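Local coordinates for protein possible TctC subunit of the Tripartite Tricarboxylate Transport(TTT) Family (Rhodopseudomonas palustris, PDB 6HKE) that probably serves as the periplasmic substrate-binding protein of a tripartite tricarboxylate transporter, capturing malate for high-affinity uptake, at residues His80-Pro92 against Gly146-Leu158. The protein carries 2 engineered substitutions. Sequence-based numbering, arbitrary orientation.
Sequences HLGTHGAAVALFP and GFGSVSYASCLLL. With LMR ((2S)-2-hydroxybutanedioic acid), chain E; MLT (D-malate), chain D.
H80 and V150 meet where the end of strand 75-80 and the start of helix 150-158 come together at bound malate, a worked example of how a type II periplasmic binding protein holds a carboxylate. V150 CG2 sits over the centre of one face of the imidazole, a CH-pi contact 3.5 Å from the ring centroid, while G148 O lies at the ring's edge. H80 CG stands between the backbone N and the carbonyl carbon (chi1 62°), which keeps the ring close over its own chain, where ND1 accepts from G82 N, 35° out of the ring plane. NE2 is directed at the ligand, 2.8 Å from O1A of (S)-malate. An alanine in place of H80 would probably strip the V150 methyl of its aromatic partner and leave both G82 N and that carboxylate oxygen short of a bond. H80 N donates to T83 OG1, completing a capping box.

G82 presses on the turn opposite: its CA lies 3.1 Å from G148 O in a CA-H...O contact, and a side chain there would clash with that oxygen. Further along, the helices, crossing at 47°, meet through small residues, with A86 CB 3.7 Å from A153 CB. L90 lays CD1 on A153 and also touches Y152 CD2, and F91 crosses F147 at about a right angle, its CD2 against F147 CB.

S149, the N-cap of helix 150-158, accepts from Y152 N and donates in the carbonyl plane to G146 O. V150 N and S151 N, the latter 2.7 Å from O1B, grip the two oxygens of one carboxylate of (S)-malate; T30 and T174 also bind the ligand. With H80 as a further donor on O1A, the helix start would be expected to stabilise the negative charge without a salt bridge from this contact.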
ATOM      1  N   HIS A  80      -3.783  -0.252  -4.631  1.00 20.31           N
ATOM      2  CA  HIS A  80      -3.349  -1.189  -3.575  1.00 21.16           C
ATOM      3  C   HIS A  80      -4.552  -1.548  -2.705  1.00 21.27           C
ATOM      4  O   HIS A  80      -5.683  -1.126  -3.043  1.00 20.77           O
ATOM      5  CB  HIS A  80      -2.141  -0.605  -2.844  1.00 19.89           C
ATOM      6  CG  HIS A  80      -2.377   0.676  -2.127  1.00 18.58           C
ATOM      7  ND1 HIS A  80      -3.616   1.057  -1.685  1.00 18.29           N
ATOM      8  CD2 HIS A  80      -1.500   1.602  -1.687  1.00 18.83           C
ATOM      9  CE1 HIS A  80      -3.512   2.197  -1.021  1.00 20.72           C
ATOM     10  NE2 HIS A  80      -2.205   2.560  -1.012  1.00 20.28           N
ATOM     11  N   LEU A  81      -4.284  -2.290  -1.638  1.00 22.50           N
ATOM     12  CA  LEU A  81      -5.299  -2.804  -0.695  1.00 24.94           C
ATOM     13  C   LEU A  81      -6.250  -1.680  -0.267  1.00 24.03           C
ATOM     14  O   LEU A  81      -7.411  -2.006  -0.001  1.00 25.28           O
ATOM     15  CB  LEU A  81      -4.576  -3.440   0.497  1.00 26.41           C
ATOM     16  CG  LEU A  81      -5.430  -3.715   1.735  1.00 26.13           C
ATOM     17  CD1 LEU A  81      -4.887  -4.913   2.498  1.00 27.92           C
ATOM     18  CD2 LEU A  81      -5.455  -2.493   2.642  1.00 26.39           C
ATOM     19  N   GLY A  82      -5.782  -0.426  -0.182  1.00 23.61           N
ATOM     20  CA  GLY A  82      -6.621   0.735   0.174  1.00 22.32           C
ATOM     21  C   GLY A  82      -7.469   1.222  -0.997  1.00 22.43           C
ATOM     22  O   GLY A  82      -8.699   1.153  -0.930  1.00 22.31           O
ATOM     23  N   THR A  83      -6.845   1.709  -2.064  1.00 23.27           N
ATOM     24  CA  THR A  83      -7.549   2.475  -3.120  1.00 22.59           C
ATOM     25  C   THR A  83      -8.508   1.548  -3.856  1.00 23.18           C
ATOM     26  O   THR A  83      -9.530   2.050  -4.349  1.00 22.83           O
ATOM     27  CB  THR A  83      -6.548   3.101  -4.084  1.00 23.69           C
ATOM     28  OG1 THR A  83      -5.810   2.025  -4.664  1.00 23.47           O
ATOM     29  CG2 THR A  83      -5.631   4.071  -3.380  1.00 23.75           C
ATOM     30  N   HIS A  84      -8.178   0.249  -3.921  1.00 22.34           N
ATOM     31  CA  HIS A  84      -8.892  -0.747  -4.751  1.00 22.09           C
ATOM     32  C   HIS A  84      -9.397  -1.899  -3.891  1.00 23.12           C
ATOM     33  O   HIS A  84      -9.559  -3.005  -4.444  1.00 22.36           O
ATOM     34  CB  HIS A  84      -7.986  -1.222  -5.885  1.00 22.36           C
ATOM     35  CG  HIS A  84      -7.870  -0.210  -6.966  1.00 22.56           C
ATOM     36  ND1 HIS A  84      -7.168   0.953  -6.798  1.00 22.66           N
ATOM     37  CD2 HIS A  84      -8.410  -0.172  -8.204  1.00 23.52           C
ATOM     38  CE1 HIS A  84      -7.272   1.672  -7.903  1.00 24.59           C
ATOM     39  NE2 HIS A  84      -8.033   0.997  -8.792  1.00 22.43           N
ATOM     40  N   GLY A  85      -9.668  -1.644  -2.606  1.00 23.20           N
ATOM     41  CA  GLY A  85     -10.079  -2.689  -1.650  1.00 23.34           C
ATOM     42  C   GLY A  85     -10.881  -2.106  -0.510  1.00 23.73           C
ATOM     43  O   GLY A  85     -12.106  -1.954  -0.667  1.00 23.03           O
ATOM     44  N   ALA A  86     -10.197  -1.780   0.587  1.00 25.83           N
ATOM     45  CA  ALA A  86     -10.762  -1.224   1.836  1.00 26.54           C
ATOM     46  C   ALA A  86     -11.592   0.031   1.539  1.00 26.40           C
ATOM     47  O   ALA A  86     -12.548   0.245   2.276  1.00 28.89           O
ATOM     48  CB  ALA A  86      -9.667  -0.946   2.834  1.00 24.97           C
ATOM     49  N   ALA A  87     -11.259   0.819   0.514  1.00 26.16           N
ATOM     50  CA  ALA A  87     -11.914   2.123   0.235  1.00 28.11           C
ATOM     51  C   ALA A  87     -13.433   1.940   0.059  1.00 29.90           C
ATOM     52  O   ALA A  87     -14.206   2.844   0.455  1.00 26.95           O
ATOM     53  CB  ALA A  87     -11.294   2.771  -0.974  1.00 27.94           C
ATOM     54  N   VAL A  88     -13.859   0.818  -0.523  1.00 31.69           N
ATOM     55  CA  VAL A  88     -15.305   0.513  -0.762  1.00 33.76           C
ATOM     56  C   VAL A  88     -16.027   0.549   0.588  1.00 33.48           C
ATOM     57  O   VAL A  88     -17.005   1.301   0.703  1.00 33.91           O
ATOM     58  CB  VAL A  88     -15.494  -0.830  -1.485  1.00 32.46           C
ATOM     59  CG1 VAL A  88     -16.969  -1.185  -1.627  1.00 32.88           C
ATOM     60  CG2 VAL A  88     -14.801  -0.819  -2.842  1.00 32.96           C
ATOM     61  N   ALA A  89     -15.484  -0.148   1.589  1.00 34.20           N
ATOM     62  CA  ALA A  89     -16.058  -0.277   2.948  1.00 35.45           C
ATOM     63  C   ALA A  89     -15.856   0.998   3.782  1.00 38.83           C
ATOM     64  O   ALA A  89     -16.744   1.269   4.605  1.00 43.18           O
ATOM     65  CB  ALA A  89     -15.465  -1.478   3.641  1.00 36.86           C
ATOM     66  N   LEU A  90     -14.732   1.719   3.631  1.00 38.12           N
ATOM     67  CA  LEU A  90     -14.291   2.763   4.598  1.00 40.14           C
ATOM     68  C   LEU A  90     -14.537   4.184   4.075  1.00 46.39           C
ATOM     69  O   LEU A  90     -14.496   5.107   4.911  1.00 49.98           O
ATOM     70  CB  LEU A  90     -12.793   2.613   4.889  1.00 40.41           C
ATOM     71  CG  LEU A  90     -12.313   1.239   5.343  1.00 39.24           C
ATOM     72  CD1 LEU A  90     -10.846   1.308   5.731  1.00 39.62           C
ATOM     73  CD2 LEU A  90     -13.147   0.705   6.494  1.00 40.34           C
ATOM     74  N   PHE A  91     -14.655   4.368   2.755  1.00 50.02           N
ATOM     75  CA  PHE A  91     -14.715   5.696   2.086  1.00 55.18           C
ATOM     76  C   PHE A  91     -16.164   5.990   1.714  1.00 53.63           C
ATOM     77  O   PHE A  91     -16.759   5.306   0.883  1.00 47.38           O
ATOM     78  CB  PHE A  91     -13.793   5.757   0.863  1.00 58.01           C
ATOM     79  CG  PHE A  91     -13.324   7.140   0.485  1.00 62.20           C
ATOM     80  CD1 PHE A  91     -14.188   8.052  -0.112  1.00 68.45           C
ATOM     81  CD2 PHE A  91     -12.009   7.531   0.700  1.00 65.25           C
ATOM     82  CE1 PHE A  91     -13.756   9.324  -0.468  1.00 65.77           C
ATOM     83  CE2 PHE A  91     -11.578   8.803   0.346  1.00 63.65           C
ATOM     84  CZ  PHE A  91     -12.451   9.697  -0.234  1.00 63.58           C
ATOM     85  N   PRO A  92     -16.787   6.998   2.357  1.00 57.59           N
ATOM     86  CA  PRO A  92     -18.133   7.422   1.985  1.00 58.70           C
ATOM     87  C   PRO A  92     -18.138   8.021   0.571  1.00 56.72           C
ATOM     88  O   PRO A  92     -17.313   8.889   0.303  1.00 53.80           O
ATOM     89  CB  PRO A  92     -18.504   8.495   3.025  1.00 61.73           C
ATOM     90  CG  PRO A  92     -17.483   8.334   4.144  1.00 62.64           C
ATOM     91  CD  PRO A  92     -16.241   7.772   3.482  1.00 59.86           C
ATOM     92  N   GLY A 146      -4.979   9.084   4.238  1.00 25.50           N
ATOM     93  CA  GLY A 146      -6.377   9.279   3.793  1.00 23.63           C
ATOM     94  C   GLY A 146      -7.190   7.989   3.775  1.00 26.89           C
ATOM     95  O   GLY A 146      -6.595   6.881   3.827  1.00 24.88           O
ATOM     96  N   PHE A 147      -8.511   8.112   3.638  1.00 28.43           N
ATOM     97  CA  PHE A 147      -9.479   6.998   3.818  1.00 30.16           C
ATOM     98  C   PHE A 147      -9.278   5.919   2.733  1.00 28.79           C
ATOM     99  O   PHE A 147      -9.739   4.787   2.935  1.00 29.36           O
ATOM    100  CB  PHE A 147     -10.907   7.560   3.915  1.00 34.83           C
ATOM    101  CG  PHE A 147     -11.183   8.486   5.088  1.00 39.44           C
ATOM    102  CD1 PHE A 147     -10.268   8.651   6.130  1.00 39.36           C
ATOM    103  CD2 PHE A 147     -12.375   9.199   5.156  1.00 42.14           C
ATOM    104  CE1 PHE A 147     -10.540   9.490   7.203  1.00 38.24           C
ATOM    105  CE2 PHE A 147     -12.641  10.043   6.225  1.00 42.06           C
ATOM    106  CZ  PHE A 147     -11.726  10.183   7.248  1.00 41.71           C
ATOM    107  N   GLY A 148      -8.579   6.222   1.635  1.00 25.02           N
ATOM    108  CA  GLY A 148      -8.265   5.252   0.568  1.00 23.68           C
ATOM    109  C   GLY A 148      -6.889   4.627   0.751  1.00 23.27           C
ATOM    110  O   GLY A 148      -6.464   3.856  -0.124  1.00 22.30           O
ATOM    111  N   SER A 149      -6.223   4.930   1.860  1.00 23.10           N
ATOM    112  CA  SER A 149      -4.830   4.498   2.160  1.00 23.97           C
ATOM    113  C   SER A 149      -4.823   3.178   2.947  1.00 23.64           C
ATOM    114  O   SER A 149      -5.800   2.867   3.656  1.00 25.26           O
ATOM    115  CB  SER A 149      -4.040   5.607   2.848  1.00 21.74           C
ATOM    116  OG  SER A 149      -4.336   5.730   4.236  1.00 22.13           O
ATOM    117  N   VAL A 150      -3.743   2.421   2.771  1.00 23.34           N
ATOM    118  CA  VAL A 150      -3.375   1.225   3.570  1.00 23.09           C
ATOM    119  C   VAL A 150      -3.180   1.670   5.018  1.00 23.80           C
ATOM    120  O   VAL A 150      -3.631   0.940   5.915  1.00 24.04           O
ATOM    121  CB  VAL A 150      -2.086   0.578   3.031  1.00 22.86           C
ATOM    122  CG1 VAL A 150      -1.592  -0.495   3.979  1.00 23.59           C
ATOM    123  CG2 VAL A 150      -2.269   0.013   1.633  1.00 22.90           C
ATOM    124  N   SER A 151      -2.469   2.783   5.216  1.00 21.83           N
ATOM    125  CA  SER A 151      -2.123   3.320   6.551  1.00 24.33           C
ATOM    126  C   SER A 151      -3.423   3.536   7.325  1.00 24.09           C
ATOM    127  O   SER A 151      -3.460   3.133   8.493  1.00 26.77           O
ATOM    128  CB  SER A 151      -1.283   4.587   6.485  1.00 24.26           C
ATOM    129  OG  SER A 151      -1.845   5.558   5.602  1.00 24.14           O
ATOM    130  N   TYR A 152      -4.452   4.093   6.684  1.00 23.71           N
ATOM    131  CA  TYR A 152      -5.768   4.375   7.327  1.00 25.27           C
ATOM    132  C   TYR A 152      -6.471   3.047   7.608  1.00 22.96           C
ATOM    133  O   TYR A 152      -6.848   2.794   8.745  1.00 21.95           O
ATOM    134  CB  TYR A 152      -6.668   5.291   6.484  1.00 25.23           C
ATOM    135  CG  TYR A 152      -8.026   5.521   7.092  1.00 26.36           C
ATOM    136  CD1 TYR A 152      -8.176   6.357   8.191  1.00 29.84           C
ATOM    137  CD2 TYR A 152      -9.152   4.864   6.618  1.00 27.20           C
ATOM    138  CE1 TYR A 152      -9.414   6.559   8.782  1.00 29.20           C
ATOM    139  CE2 TYR A 152     -10.398   5.059   7.188  1.00 28.16           C
ATOM    140  CZ  TYR A 152     -10.525   5.911   8.274  1.00 32.06           C
ATOM    141  OH  TYR A 152     -11.731   6.109   8.865  1.00 33.81           O
ATOM    142  N   ALA A 153      -6.627   2.213   6.585  1.00 24.10           N
ATOM    143  CA  ALA A 153      -7.331   0.916   6.699  1.00 23.94           C
ATOM    144  C   ALA A 153      -6.699   0.114   7.840  1.00 23.58           C
ATOM    145  O   ALA A 153      -7.450  -0.336   8.727  1.00 22.68           O
ATOM    146  CB  ALA A 153      -7.295   0.177   5.385  1.00 24.67           C
ATOM    147  N   SER A 154      -5.368  -0.027   7.841  1.00 22.75           N
ATOM    148  CA  SER A 154      -4.598  -0.743   8.891  1.00 23.38           C
ATOM    149  C   SER A 154      -4.797  -0.126  10.298  1.00 26.35           C
ATOM    150  O   SER A 154      -4.963  -0.904  11.247  1.00 27.31           O
ATOM    151  CB  SER A 154      -3.157  -0.809   8.510  1.00 23.07           C
ATOM    152  OG  SER A 154      -3.016  -1.507   7.292  1.00 22.91           O
ATOM    153  N   CYS A 155      -4.781   1.207  10.458  1.00 27.38           N
ATOM    154  CA  CYS A 155      -4.894   1.878  11.782  1.00 29.40           C
ATOM    155  C   CYS A 155      -6.344   1.782  12.271  1.00 28.38           C
ATOM    156  O   CYS A 155      -6.563   1.581  13.478  1.00 28.99           O
ATOM    157  CB  CYS A 155      -4.342   3.302  11.763  1.00 31.77           C
ATOM    158  SG  CYS A 155      -5.513   4.616  11.306  1.00 38.75           S
ATOM    159  N   LEU A 156      -7.312   1.849  11.367  1.00 28.92           N
ATOM    160  CA  LEU A 156      -8.733   1.644  11.741  1.00 28.57           C
ATOM    161  C   LEU A 156      -8.924   0.198  12.235  1.00 28.84           C
ATOM    162  O   LEU A 156      -9.673  -0.005  13.219  1.00 28.50           O
ATOM    163  CB  LEU A 156      -9.611   1.984  10.535  1.00 28.45           C
ATOM    164  CG  LEU A 156     -11.112   1.855  10.776  1.00 30.87           C
ATOM    165  CD1 LEU A 156     -11.882   2.891   9.974  1.00 31.53           C
ATOM    166  CD2 LEU A 156     -11.591   0.448  10.440  1.00 31.01           C
ATOM    167  N   LEU A 157      -8.264  -0.779  11.607  1.00 27.20           N
ATOM    168  CA  LEU A 157      -8.388  -2.191  12.023  1.00 26.67           C
ATOM    169  C   LEU A 157      -7.792  -2.345  13.421  1.00 28.24           C
ATOM    170  O   LEU A 157      -8.474  -2.909  14.304  1.00 27.67           O
ATOM    171  CB  LEU A 157      -7.671  -3.111  11.040  1.00 26.23           C
ATOM    172  CG  LEU A 157      -7.716  -4.583  11.444  1.00 25.77           C
ATOM    173  CD1 LEU A 157      -9.149  -5.028  11.729  1.00 24.94           C
ATOM    174  CD2 LEU A 157      -7.092  -5.458  10.378  1.00 26.63           C
ATOM    175  N   LEU A 158      -6.556  -1.867  13.600  1.00 27.60           N
ATOM    176  CA  LEU A 158      -5.835  -1.902  14.897  1.00 29.13           C
ATOM    177  C   LEU A 158      -6.661  -1.179  15.976  1.00 28.17           C
ATOM    178  O   LEU A 158      -6.938  -1.797  17.015  1.00 27.89           O
ATOM    179  CB  LEU A 158      -4.454  -1.277  14.690  1.00 30.04           C
ATOM    180  CG  LEU A 158      -3.587  -1.141  15.937  1.00 29.51           C
ATOM    181  CD1 LEU A 158      -3.080  -2.487  16.413  1.00 29.39           C
ATOM    182  CD2 LEU A 158      -2.428  -0.212  15.646  1.00 31.80           C
TER
HETATM  183  C1  LMR E 402      -0.825   4.153   2.053  0.50 21.59           C
HETATM  184  O1A LMR E 402      -1.773   4.067   1.256  0.50 22.44           O
HETATM  185  O1B LMR E 402      -0.928   4.010   3.301  0.50 21.49           O
HETATM  186  C2  LMR E 402       0.567   4.435   1.466  0.50 21.68           C
HETATM  187  O2  LMR E 402       0.939   3.577   0.393  0.50 21.27           O
HETATM  188  C3  LMR E 402       0.713   5.872   0.957  0.50 22.34           C
HETATM  189  C4  LMR E 402       2.002   5.928   0.155  0.50 22.43           C
HETATM  190  O4A LMR E 402       2.928   6.632   0.596  0.50 23.07           O
HETATM  191  O4B LMR E 402       2.091   5.232  -0.887  0.50 20.64           O
HETATM  192  C1  MLT D 401      -0.923   4.180   1.746  0.50 25.58           C
HETATM  193  O1  MLT D 401      -1.890   3.508   1.325  0.50 27.17           O
HETATM  194  O2  MLT D 401      -0.782   4.389   2.972  0.50 27.40           O
HETATM  195  C2  MLT D 401       0.041   4.767   0.740  0.50 24.87           C
HETATM  196  O3  MLT D 401       0.570   3.863  -0.252  0.50 24.46           O
HETATM  197  C3  MLT D 401       1.280   5.297   1.397  0.50 25.36           C
HETATM  198  C4  MLT D 401       2.065   5.872   0.246  0.50 25.30           C
HETATM  199  O4  MLT D 401       2.310   5.159  -0.764  0.50 23.34           O
HETATM  200  O5  MLT D 401       2.397   7.070   0.362  0.50 25.36           O